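Long-range contacts in dihydrofolate reductase (Moritella profunda, PDB 3IA5), which probably reduces 7,8-dihydrofolate to 5,6,7,8-tetrahydrofolate with NADPH, a key step in folate metabolism: residues W23-E28 and D147-N152; Q136-E141 and F155-R160. All coordinates share one frame; numbering follows the deposited sequence.

Contact 1: W23-E28 and D147-N152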
loop_
_atom_site.group_PDB
_atom_site.type_symbol
_atom_site.label_atom_id
_atom_site.label_comp_id
_atom_site.label_asym_id
_atom_site.label_seq_id
_atom_site.Cartn_x
_atom_site.Cartn_y
_atom_site.Cartn_z
ATOM N N TRP A 23 -10.560 -11.186 3.659
ATOM C CA TRP A 23 -11.424 -11.220 2.481
ATOM C C TRP A 23 -10.702 -11.875 1.333
ATOM O O TRP A 23 -9.461 -11.938 1.332
ATOM C CB TRP A 23 -11.850 -9.807 2.046
ATOM C CG TRP A 23 -10.708 -8.839 1.745
ATOM C CD1 TRP A 23 -9.836 -8.878 0.668
ATOM C CD2 TRP A 23 -10.327 -7.697 2.520
ATOM N NE1 TRP A 23 -8.952 -7.823 0.733
ATOM C CE2 TRP A 23 -9.222 -7.087 1.861
ATOM C CE3 TRP A 23 -10.802 -7.128 3.711
ATOM C CZ2 TRP A 23 -8.594 -5.926 2.357
ATOM C CZ3 TRP A 23 -10.181 -5.973 4.200
ATOM C CH2 TRP A 23 -9.087 -5.387 3.523
ATOM N N HIS A 24 -11.486 -12.358 0.366
ATOM C CA HIS A 24 -10.964 -12.845 -0.909
ATOM C C HIS A 24 -11.233 -11.828 -2.001
ATOM O O HIS A 24 -12.378 -11.420 -2.195
ATOM C CB HIS A 24 -11.616 -14.176 -1.299
ATOM C CG HIS A 24 -11.344 -15.275 -0.329
ATOM N ND1 HIS A 24 -10.097 -15.841 -0.184
ATOM C CD2 HIS A 24 -12.151 -15.897 0.562
ATOM C CE1 HIS A 24 -10.146 -16.768 0.753
ATOM N NE2 HIS A 24 -11.379 -16.819 1.229
ATOM N N LEU A 25 -10.182 -11.390 -2.682
ATOM C CA LEU A 25 -10.312 -10.457 -3.803
ATOM C C LEU A 25 -9.014 -10.443 -4.614
ATOM O O LEU A 25 -8.234 -9.503 -4.525
ATOM C CB LEU A 25 -10.659 -9.036 -3.344
ATOM C CG LEU A 25 -11.350 -8.213 -4.454
ATOM C CD1 LEU A 25 -12.885 -8.210 -4.319
ATOM C CD2 LEU A 25 -10.816 -6.784 -4.538
ATOM N N PRO A 26 -8.778 -11.508 -5.384
ATOM C CA PRO A 26 -7.542 -11.692 -6.157
ATOM C C PRO A 26 -7.329 -10.523 -7.110
ATOM O O PRO A 26 -6.190 -10.210 -7.411
ATOM C CB PRO A 26 -7.789 -12.990 -6.930
ATOM C CG PRO A 26 -8.829 -13.736 -6.103
ATOM C CD PRO A 26 -9.669 -12.681 -5.428
ATOM N N ALA A 27 -8.396 -9.846 -7.514
ATOM C CA ALA A 27 -8.261 -8.643 -8.355
ATOM C C ALA A 27 -7.363 -7.535 -7.759
ATOM O O ALA A 27 -6.762 -6.751 -8.509
ATOM C CB ALA A 27 -9.632 -8.067 -8.668
ATOM N N GLU A 28 -7.312 -7.446 -6.424
ATOM C CA GLU A 28 -6.496 -6.428 -5.757
ATOM C C GLU A 28 -5.017 -6.541 -6.148
ATOM O O GLU A 28 -4.304 -5.533 -6.242
ATOM C CB GLU A 28 -6.649 -6.480 -4.210
ATOM C CG GLU A 28 -5.718 -7.454 -3.512
ATOM C CD GLU A 28 -6.009 -7.573 -2.001
ATOM O OE1 GLU A 28 -5.223 -8.172 -1.233
ATOM O OE2 GLU A 28 -7.045 -7.070 -1.578
ATOM N N ASP A 147 -16.660 -14.089 -10.733
ATOM C CA ASP A 147 -16.495 -15.492 -10.383
ATOM C C ASP A 147 -15.393 -15.706 -9.350
ATOM O O ASP A 147 -15.419 -16.670 -8.568
ATOM C CB ASP A 147 -16.195 -16.302 -11.645
ATOM N N LYS A 148 -14.424 -14.799 -9.350
ATOM C CA LYS A 148 -13.276 -14.952 -8.477
ATOM C C LYS A 148 -13.261 -13.887 -7.384
ATOM O O LYS A 148 -12.620 -14.083 -6.343
ATOM C CB LYS A 148 -11.990 -14.928 -9.309
ATOM C CG LYS A 148 -12.011 -15.965 -10.429
ATOM C CD LYS A 148 -11.053 -15.631 -11.558
ATOM C CE LYS A 148 -9.598 -15.694 -11.099
ATOM N NZ LYS A 148 -8.638 -15.306 -12.201
ATOM N N ASN A 149 -13.972 -12.779 -7.629
ATOM C CA ASN A 149 -14.017 -11.654 -6.692
ATOM C C ASN A 149 -15.418 -11.410 -6.150
ATOM O O ASN A 149 -16.209 -10.693 -6.764
ATOM C CB ASN A 149 -13.453 -10.367 -7.332
ATOM C CG ASN A 149 -12.067 -10.578 -7.909
ATOM O OD1 ASN A 149 -11.072 -10.484 -7.198
ATOM N ND2 ASN A 149 -11.997 -10.882 -9.216
ATOM N N PRO A 150 -15.716 -11.982 -4.974
ATOM C CA PRO A 150 -17.080 -12.030 -4.437
ATOM C C PRO A 150 -17.639 -10.684 -3.966
ATOM O O PRO A 150 -18.740 -10.658 -3.468
ATOM C CB PRO A 150 -16.973 -12.974 -3.231
ATOM C CG PRO A 150 -15.519 -13.329 -3.073
ATOM C CD PRO A 150 -14.714 -12.627 -4.105
ATOM N N HIS A 151 -16.897 -9.597 -4.116
ATOM C CA HIS A 151 -17.359 -8.292 -3.689
ATOM C C HIS A 151 -17.266 -7.332 -4.858
ATOM O O HIS A 151 -16.458 -7.544 -5.749
ATOM C CB HIS A 151 -16.478 -7.784 -2.534
ATOM C CG HIS A 151 -16.386 -8.761 -1.397
ATOM N ND1 HIS A 151 -17.451 -9.042 -0.578
ATOM C CD2 HIS A 151 -15.366 -9.562 -1.005
ATOM C CE1 HIS A 151 -17.083 -9.971 0.303
ATOM N NE2 HIS A 151 -15.832 -10.303 0.058
ATOM N N ASN A 152 -18.096 -6.302 -4.857
ATOM C CA ASN A 152 -17.837 -5.137 -5.680
ATOM C C ASN A 152 -16.655 -4.390 -5.045
ATOM O O ASN A 152 -16.448 -4.445 -3.819
ATOM C CB ASN A 152 -19.051 -4.200 -5.730
ATOM C CG ASN A 152 -20.308 -4.876 -6.307
ATOM O OD1 ASN A 152 -20.229 -5.775 -7.149
ATOM N ND2 ASN A 152 -21.459 -4.454 -5.830
#

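Contact 2: Q136-E141 and F155-R160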
loop_
_atom_site.group_PDB
_atom_site.type_symbol
_atom_site.label_atom_id
_atom_site.label_comp_id
_atom_site.label_asym_id
_atom_site.label_seq_id
_atom_site.Cartn_x
_atom_site.Cartn_y
_atom_site.Cartn_z
ATOM N N GLN A 136 -8.161 15.546 -3.402
ATOM C CA GLN A 136 -8.932 15.435 -4.637
ATOM C C GLN A 136 -8.789 14.044 -5.240
ATOM O O GLN A 136 -7.734 13.398 -5.149
ATOM C CB GLN A 136 -8.489 16.478 -5.680
ATOM C CG GLN A 136 -8.782 17.922 -5.319
ATOM C CD GLN A 136 -9.948 18.550 -6.100
ATOM O OE1 GLN A 136 -10.941 17.887 -6.427
ATOM N NE2 GLN A 136 -9.830 19.851 -6.381
ATOM N N GLU A 137 -9.856 13.575 -5.875
ATOM C CA GLU A 137 -9.780 12.314 -6.589
ATOM C C GLU A 137 -9.334 12.583 -8.026
ATOM O O GLU A 137 -9.974 13.314 -8.751
ATOM C CB GLU A 137 -11.121 11.587 -6.578
ATOM C CG GLU A 137 -11.017 10.074 -6.890
ATOM C CD GLU A 137 -12.367 9.360 -6.824
ATOM O OE1 GLU A 137 -13.295 9.767 -7.546
ATOM O OE2 GLU A 137 -12.500 8.394 -6.057
ATOM N N ILE A 138 -8.201 12.013 -8.395
ATOM C CA ILE A 138 -7.648 12.112 -9.731
ATOM C C ILE A 138 -8.364 11.117 -10.652
ATOM O O ILE A 138 -8.545 11.361 -11.854
ATOM C CB ILE A 138 -6.136 11.736 -9.692
ATOM C CG1 ILE A 138 -5.366 12.725 -8.845
ATOM C CG2 ILE A 138 -5.503 11.720 -11.115
ATOM C CD1 ILE A 138 -3.899 12.370 -8.784
ATOM N N GLU A 139 -8.742 9.972 -10.081
ATOM C CA GLU A 139 -9.378 8.944 -10.870
ATOM C C GLU A 139 -10.045 7.883 -10.020
ATOM O O GLU A 139 -9.703 7.683 -8.829
ATOM C CB GLU A 139 -8.359 8.285 -11.805
ATOM C CG GLU A 139 -7.423 7.328 -11.098
ATOM C CD GLU A 139 -6.832 6.282 -12.028
ATOM O OE1 GLU A 139 -7.529 5.313 -12.381
ATOM O OE2 GLU A 139 -5.656 6.414 -12.392
ATOM N N HIS A 140 -10.983 7.181 -10.644
ATOM C CA HIS A 140 -11.548 5.975 -10.034
ATOM C C HIS A 140 -11.980 4.980 -11.084
ATOM O O HIS A 140 -12.233 5.349 -12.235
ATOM C CB HIS A 140 -12.709 6.308 -9.090
ATOM C CG HIS A 140 -13.912 6.867 -9.780
ATOM N ND1 HIS A 140 -14.103 8.221 -9.971
ATOM C CD2 HIS A 140 -14.996 6.259 -10.322
ATOM C CE1 HIS A 140 -15.240 8.417 -10.602
ATOM N NE2 HIS A 140 -15.810 7.243 -10.814
ATOM N N GLU A 141 -12.006 3.717 -10.693
ATOM C CA GLU A 141 -12.461 2.615 -11.540
ATOM C C GLU A 141 -13.343 1.720 -10.643
ATOM O O GLU A 141 -12.892 1.249 -9.594
ATOM C CB GLU A 141 -11.258 1.810 -12.071
ATOM C CG GLU A 141 -10.088 2.731 -12.510
ATOM C CD GLU A 141 -8.675 2.107 -12.476
ATOM O OE1 GLU A 141 -7.714 2.903 -12.578
ATOM O OE2 GLU A 141 -8.503 0.863 -12.374
ATOM N N PHE A 155 -11.452 1.203 -7.181
ATOM C CA PHE A 155 -10.129 1.785 -7.074
ATOM C C PHE A 155 -10.228 3.279 -7.143
ATOM O O PHE A 155 -10.923 3.820 -7.997
ATOM C CB PHE A 155 -9.189 1.344 -8.203
ATOM C CG PHE A 155 -7.888 2.129 -8.208
ATOM C CD1 PHE A 155 -6.846 1.788 -7.329
ATOM C CD2 PHE A 155 -7.746 3.268 -9.021
ATOM C CE1 PHE A 155 -5.655 2.557 -7.302
ATOM C CE2 PHE A 155 -6.589 4.008 -9.001
ATOM C CZ PHE A 155 -5.534 3.656 -8.148
ATOM N N SER A 156 -9.495 3.949 -6.260
ATOM C CA SER A 156 -9.483 5.396 -6.203
ATOM C C SER A 156 -8.047 5.909 -5.961
ATOM O O SER A 156 -7.292 5.336 -5.176
ATOM C CB SER A 156 -10.453 5.915 -5.144
ATOM O OG SER A 156 -10.218 7.283 -4.901
ATOM N N LEU A 157 -7.666 6.934 -6.717
ATOM C CA LEU A 157 -6.406 7.648 -6.528
ATOM C C LEU A 157 -6.726 9.037 -6.024
ATOM O O LEU A 157 -7.237 9.863 -6.763
ATOM C CB LEU A 157 -5.636 7.734 -7.844
ATOM C CG LEU A 157 -4.268 8.457 -7.924
ATOM C CD1 LEU A 157 -3.312 8.033 -6.850
ATOM C CD2 LEU A 157 -3.650 8.209 -9.287
ATOM N N LEU A 158 -6.436 9.269 -4.750
ATOM C CA LEU A 158 -6.520 10.577 -4.124
ATOM C C LEU A 158 -5.186 11.372 -4.172
ATOM O O LEU A 158 -4.069 10.819 -3.981
ATOM C CB LEU A 158 -6.972 10.401 -2.675
ATOM C CG LEU A 158 -8.274 9.611 -2.440
ATOM C CD1 LEU A 158 -8.645 9.569 -0.949
ATOM C CD2 LEU A 158 -9.402 10.260 -3.251
ATOM N N GLU A 159 -5.303 12.669 -4.409
ATOM C CA GLU A 159 -4.144 13.552 -4.336
ATOM C C GLU A 159 -4.373 14.603 -3.258
ATOM O O GLU A 159 -5.465 15.150 -3.121
ATOM C CB GLU A 159 -3.790 14.208 -5.686
ATOM C CG GLU A 159 -2.286 14.651 -5.731
ATOM C CD GLU A 159 -1.791 15.084 -7.111
ATOM O OE1 GLU A 159 -2.091 16.227 -7.533
ATOM O OE2 GLU A 159 -1.087 14.284 -7.765
ATOM N N ARG A 160 -3.339 14.857 -2.475
ATOM C CA ARG A 160 -3.432 15.827 -1.384
ATOM C C ARG A 160 -3.584 17.248 -1.930
ATOM O O ARG A 160 -2.987 17.589 -2.948
ATOM C CB ARG A 160 -2.172 15.742 -0.534
ATOM C CG ARG A 160 -2.198 16.637 0.676
ATOM C CD ARG A 160 -2.712 15.915 1.901
ATOM N NE ARG A 160 -1.988 16.435 3.055
ATOM C CZ ARG A 160 -0.989 15.813 3.673
ATOM N NH1 ARG A 160 -0.593 14.574 3.312
ATOM N NH2 ARG A 160 -0.422 16.413 4.697
#

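Contact 1: W23-E28 and D147-N152
N149 reaches across to the backbone ahead of E28 and grips it by its amide oxygen. With CG anti to the carbonyl carbon (chi1 -53°), N149 OD1 is delivered to A27 N at 2.8 Å; the N-H points almost straight at the oxygen (164°) and lies 18° off the amide's carbonyl plane. The methyl of A27 sits against the same amide, CB 3.6 Å from N149 CG. P26 slides past N149 in the opposite direction, its CD 3.2 Å from N149 OD1, and its ring also rests near the backbone oxygen of K148. L25 meets N149 at about a right angle: CD1 packs on N149 CB at 3.7 Å, and the same methyl meets H151 CB at 4.0 Å and lies at the edge of its ring, near the plane. Together these contacts fasten the approach to helix 27-36 to the loop between strands 135-143 and 153-160 of the dihydrofolate reductase fold, with the W23 side chain about 4 Å from those of A8 and M21, which are seen to bind NADP(+). An alanine in place of N149 would probably leave the A27 N-H without this acceptor and open a gap against the A27 methyl and the P26 ring. One residue before L25, P150 CD packs against H24 O at 3.2 Å, and that oxygen also lies at the edge of the H151 ring. On the side of W23-E28 turned from the loop, W23 NE1 donates in its ring plane to E28 OE2 at 3.1 Å, and both side chains lean on I117 and A8.

Contact 2: Q136-E141 and F155-R160
E137 pairs with L158 and reaches along the strand to S156, its extended chain running over this face of a beta hairpin. CG stands anti to the backbone N (chi1 -161°), which carries the chain along the partner strand. E137 CB touches L158 CD2 at 4.0 Å; E137 CG comes next, 3.5 Å from S156 OG; CD passes the same hydroxyl. At the tip, E137 OE2 accepts the S156 OG proton at 2.8 Å through its anti lone pair and also forms a salt bridge with R154, while OE1 takes a weak bond from H140 ND1. OE2 has two strong partners and OE1 a weak one, which probably limits the rotation of the carboxylate.

Backbone bonds pair the strands at both ends, Q136 with E159 and E141 with F155. Between them the register slips by one residue: I138 N gives to L157 O at 2.9 Å and L157 N to E139 O at 3.0 Å, a beta bulge with I138 as the extra residue. The bulge turns I138 toward the partner strand, where I138 CD1 meets L157 CG at 4.0 Å and E159 CB at 3.6 Å. Beyond it, on the face shared with L157, E139 brings OE1 to the edge of the F155 ring, the carboxylate and ring planes 82° apart, and its CG lies against L157 CB. Strand 135-143 is the outermost strand on this side of the mixed sheet, and strand 153-160 lies between it and strand 111-117, which bonds to S156 and L158 through the backbone and supports F155 and L157 with Y113.

Contacts 1 and 2 share the chain from strand 135-143 to strand 153-160: contact 2 zips the two strands together, and contact 1 ties the loop joining them to the start of helix 27-36. Both are partly buried, with a few buried residues inside a more exposed border. Contact 2 is the larger and relies on antiparallel main-chain bonding interrupted by one bulge, with polar and apolar side chains laid over it; contact 1 has one hydrogen bond, from backbone to asparagine, and otherwise van der Waals packing of proline, leucine and imidazole. Contact 1 has one residue, W23, beside cofactor-binding residues, whereas contact 2 sits at the sheet margin, their centres about 21 Å apart.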